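Local atomic coordinates of N-acetyltransferase (Escherichia coli, PDB entry 6GTQ), a protein that probably transfers an acetyl group from acetyl-coenzyme A to an acceptor amine. Residues A[63-68]-A[116-121]. The protein carries 1 engineered substitution. Residues are numbered along the deposited sequence; the frame is centred on the assembly and turned at random.
With ACT (acetate ion), chain H.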
ATOM      1  N   GLY A  63       8.407  -7.599  -7.023  1.00 50.88           N
ATOM      2  CA  GLY A  63       7.633  -6.494  -6.487  1.00 49.43           C
ATOM      3  C   GLY A  63       7.376  -6.658  -5.013  1.00 52.69           C
ATOM      4  O   GLY A  63       7.375  -7.779  -4.497  1.00 51.95           O
ATOM      5  N   TYR A  64       7.169  -5.531  -4.324  1.00 49.25           N
ATOM      6  CA  TYR A  64       6.907  -5.510  -2.892  1.00 47.19           C
ATOM      7  C   TYR A  64       6.120  -4.293  -2.422  1.00 49.47           C
ATOM      8  O   TYR A  64       6.029  -3.277  -3.122  1.00 51.21           O
ATOM      9  CB  TYR A  64       8.228  -5.621  -2.099  1.00 48.64           C
ATOM     10  CG  TYR A  64       9.066  -4.359  -1.995  1.00 50.72           C
ATOM     11  CD1 TYR A  64       8.880  -3.456  -0.947  1.00 50.04           C
ATOM     12  CD2 TYR A  64      10.121  -4.124  -2.878  1.00 54.17           C
ATOM     13  CE1 TYR A  64       9.688  -2.326  -0.809  1.00 51.11           C
ATOM     14  CE2 TYR A  64      10.957  -3.012  -2.730  1.00 55.08           C
ATOM     15  CZ  TYR A  64      10.728  -2.113  -1.699  1.00 58.94           C
ATOM     16  OH  TYR A  64      11.533  -1.015  -1.547  1.00 58.45           O
ATOM     17  N   TYR A  65       5.605  -4.390  -1.201  1.00 42.69           N
ATOM     18  CA  TYR A  65       4.943  -3.292  -0.505  1.00 40.34           C
ATOM     19  C   TYR A  65       5.164  -3.444   1.001  1.00 43.58           C
ATOM     20  O   TYR A  65       5.419  -4.551   1.468  1.00 41.88           O
ATOM     21  CB  TYR A  65       3.465  -3.081  -0.926  1.00 39.14           C
ATOM     22  CG  TYR A  65       2.432  -3.999  -0.308  1.00 37.85           C
ATOM     23  CD1 TYR A  65       1.967  -3.785   0.989  1.00 38.06           C
ATOM     24  CD2 TYR A  65       1.814  -4.995  -1.064  1.00 38.82           C
ATOM     25  CE1 TYR A  65       0.989  -4.600   1.552  1.00 36.92           C
ATOM     26  CE2 TYR A  65       0.815  -5.804  -0.520  1.00 39.20           C
ATOM     27  CZ  TYR A  65       0.408  -5.601   0.790  1.00 45.95           C
ATOM     28  OH  TYR A  65      -0.552  -6.406   1.350  1.00 48.32           O
ATOM     29  N   THR A  66       5.168  -2.325   1.736  1.00 42.67           N
ATOM     30  CA  THR A  66       5.334  -2.308   3.198  1.00 42.24           C
ATOM     31  C   THR A  66       4.151  -1.609   3.862  1.00 46.06           C
ATOM     32  O   THR A  66       3.666  -0.605   3.346  1.00 46.25           O
ATOM     33  CB  THR A  66       6.697  -1.729   3.655  1.00 47.51           C
ATOM     34  OG1 THR A  66       6.761  -0.331   3.365  1.00 49.09           O
ATOM     35  CG2 THR A  66       7.890  -2.462   3.062  1.00 47.41           C
ATOM     36  N   LEU A  67       3.693  -2.155   5.001  1.00 42.29           N
ATOM     37  CA  LEU A  67       2.608  -1.621   5.821  1.00 41.59           C
ATOM     38  C   LEU A  67       3.049  -1.434   7.254  1.00 48.03           C
ATOM     39  O   LEU A  67       3.855  -2.218   7.783  1.00 48.43           O
ATOM     40  CB  LEU A  67       1.417  -2.596   5.875  1.00 40.81           C
ATOM     41  CG  LEU A  67       0.542  -2.796   4.667  1.00 45.19           C
ATOM     42  CD1 LEU A  67      -0.488  -3.855   4.963  1.00 44.95           C
ATOM     43  CD2 LEU A  67      -0.157  -1.503   4.243  1.00 47.91           C
ATOM     44  N   CYS A  68       2.474  -0.410   7.893  1.00 45.22           N
ATOM     45  CA  CYS A  68       2.669  -0.121   9.309  0.50 45.50           C
ATOM     46  C   CYS A  68       1.480   0.641   9.862  1.00 48.78           C
ATOM     47  O   CYS A  68       0.915   1.492   9.181  1.00 47.79           O
ATOM     48  CB  CYS A  68       3.985   0.594   9.598  0.50 46.87           C
ATOM     49  SG  CYS A  68       4.398   0.669  11.362  0.50 52.51           S
ATOM     50  N   ALA A 116      -4.537  -3.308  -4.028  1.00 47.21           N
ATOM     51  CA  ALA A 116      -5.782  -4.036  -3.752  1.00 47.72           C
ATOM     52  C   ALA A 116      -5.558  -5.139  -2.694  1.00 51.51           C
ATOM     53  O   ALA A 116      -6.440  -5.382  -1.864  1.00 51.48           O
ATOM     54  CB  ALA A 116      -6.364  -4.615  -5.040  1.00 50.23           C
ATOM     55  N   HIS A 117      -4.366  -5.760  -2.703  1.00 47.77           N
ATOM     56  CA  HIS A 117      -3.957  -6.766  -1.725  1.00 46.44           C
ATOM     57  C   HIS A 117      -3.808  -6.075  -0.363  1.00 48.05           C
ATOM     58  O   HIS A 117      -4.413  -6.513   0.625  1.00 47.52           O
ATOM     59  CB  HIS A 117      -2.650  -7.441  -2.156  1.00 47.15           C
ATOM     60  CG  HIS A 117      -2.279  -8.607  -1.292  1.00 50.42           C
ATOM     61  ND1 HIS A 117      -1.567  -8.439  -0.123  1.00 50.86           N
ATOM     62  CD2 HIS A 117      -2.545  -9.923  -1.450  1.00 53.30           C
ATOM     63  CE1 HIS A 117      -1.418  -9.647   0.388  1.00 50.39           C
ATOM     64  NE2 HIS A 117      -1.983 -10.572  -0.378  1.00 52.11           N
ATOM     65  N   ALA A 118      -3.064  -4.956  -0.345  1.00 43.90           N
ATOM     66  CA  ALA A 118      -2.844  -4.093   0.819  1.00 42.93           C
ATOM     67  C   ALA A 118      -4.171  -3.673   1.437  1.00 47.95           C
ATOM     68  O   ALA A 118      -4.364  -3.858   2.642  1.00 49.63           O
ATOM     69  CB  ALA A 118      -2.038  -2.865   0.419  1.00 43.48           C
ATOM     70  N   MET A 119      -5.110  -3.177   0.603  1.00 42.40           N
ATOM     71  CA  MET A 119      -6.446  -2.750   1.011  1.00 41.02           C
ATOM     72  C   MET A 119      -7.228  -3.873   1.662  1.00 45.03           C
ATOM     73  O   MET A 119      -7.918  -3.626   2.648  1.00 45.58           O
ATOM     74  CB  MET A 119      -7.220  -2.201  -0.187  1.00 44.04           C
ATOM     75  CG  MET A 119      -6.802  -0.821  -0.585  1.00 46.61           C
ATOM     76  SD  MET A 119      -7.790  -0.345  -1.989  1.00 51.66           S
ATOM     77  CE  MET A 119      -7.128   1.234  -2.302  1.00 47.87           C
ATOM     78  N   ASN A 120      -7.102  -5.105   1.141  1.00 41.66           N
ATOM     79  CA  ASN A 120      -7.776  -6.286   1.684  1.00 42.88           C
ATOM     80  C   ASN A 120      -7.212  -6.678   3.068  1.00 47.81           C
ATOM     81  O   ASN A 120      -7.968  -7.128   3.927  1.00 48.02           O
ATOM     82  CB  ASN A 120      -7.724  -7.461   0.688  1.00 43.97           C
ATOM     83  CG  ASN A 120      -8.525  -8.657   1.136  1.00 60.10           C
ATOM     84  OD1 ASN A 120      -9.757  -8.652   1.114  1.00 55.82           O
ATOM     85  ND2 ASN A 120      -7.845  -9.703   1.579  1.00 52.20           N
ATOM     86  N   VAL A 121      -5.895  -6.484   3.278  1.00 45.01           N
ATOM     87  CA  VAL A 121      -5.199  -6.758   4.539  1.00 44.66           C
ATOM     88  C   VAL A 121      -5.691  -5.746   5.578  1.00 48.67           C
ATOM     89  O   VAL A 121      -6.076  -6.144   6.676  1.00 50.09           O
ATOM     90  CB  VAL A 121      -3.644  -6.748   4.358  1.00 48.13           C
ATOM     91  CG1 VAL A 121      -2.909  -6.645   5.698  1.00 47.32           C
ATOM     92  CG2 VAL A 121      -3.168  -7.969   3.568  1.00 48.23           C
TER
HETATM   93  C   ACT H 204       5.920   1.612   6.366  1.00 46.07           C
HETATM   94  O   ACT H 204       5.650   0.703   5.626  1.00 41.60           O
HETATM   95  OXT ACT H 204       6.933   1.672   7.066  1.00 50.30           O
HETATM   96  CH3 ACT H 204       4.926   2.765   6.416  1.00 51.34           C
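Tyr65 points its CB at the helix, and with CG between the backbone N and carbonyl carbon (chi1 80°) its hydroxyl reaches segment 116-121 of helix 110-129, while His117 has CG anti to its backbone N (chi1 -172°) and brings ND1 round to meet it. The hydroxyl and ND1 join in a hydrogen bond, Tyr65 OH to His117 ND1 2.7 Å, in which either may be the donor. Each partner lies at the edge of the other's ring, near its plane; the rings meet rim to rim with planes at 60°. Ala118 comes over one face of the phenol: its CB sits 4.0 Å from the centroid of the Tyr65 ring, a CH-pi contact displaced toward CE1 and CZ. Beyond the hydroxyl, Val121 CG2 approaches Tyr65 OH at 3.8 Å. The other Val121 branch, CG1, meets Leu67 CD1 at 3.8 Å, and Leu67 CD2 reaches Ala118 CB more loosely, at 4.5 Å. Thr66 OG1 donates a hydrogen bond to an acetate ion, probably from the crystallisation liquor. Helix 110-129 is the connection of a beta-alpha-beta crossover between parallel strands 90-101 and 133-137 of the mixed GNAT sheet; in this family it follows the loop that binds the acetyl-CoA pyrophosphate. Strand 61-74 runs between strands 48-53 and 90-101; Tyr50 sets its ring nearly parallel to that of Tyr65 and touches Leu67 and Val121, while Leu96 touches Ala118.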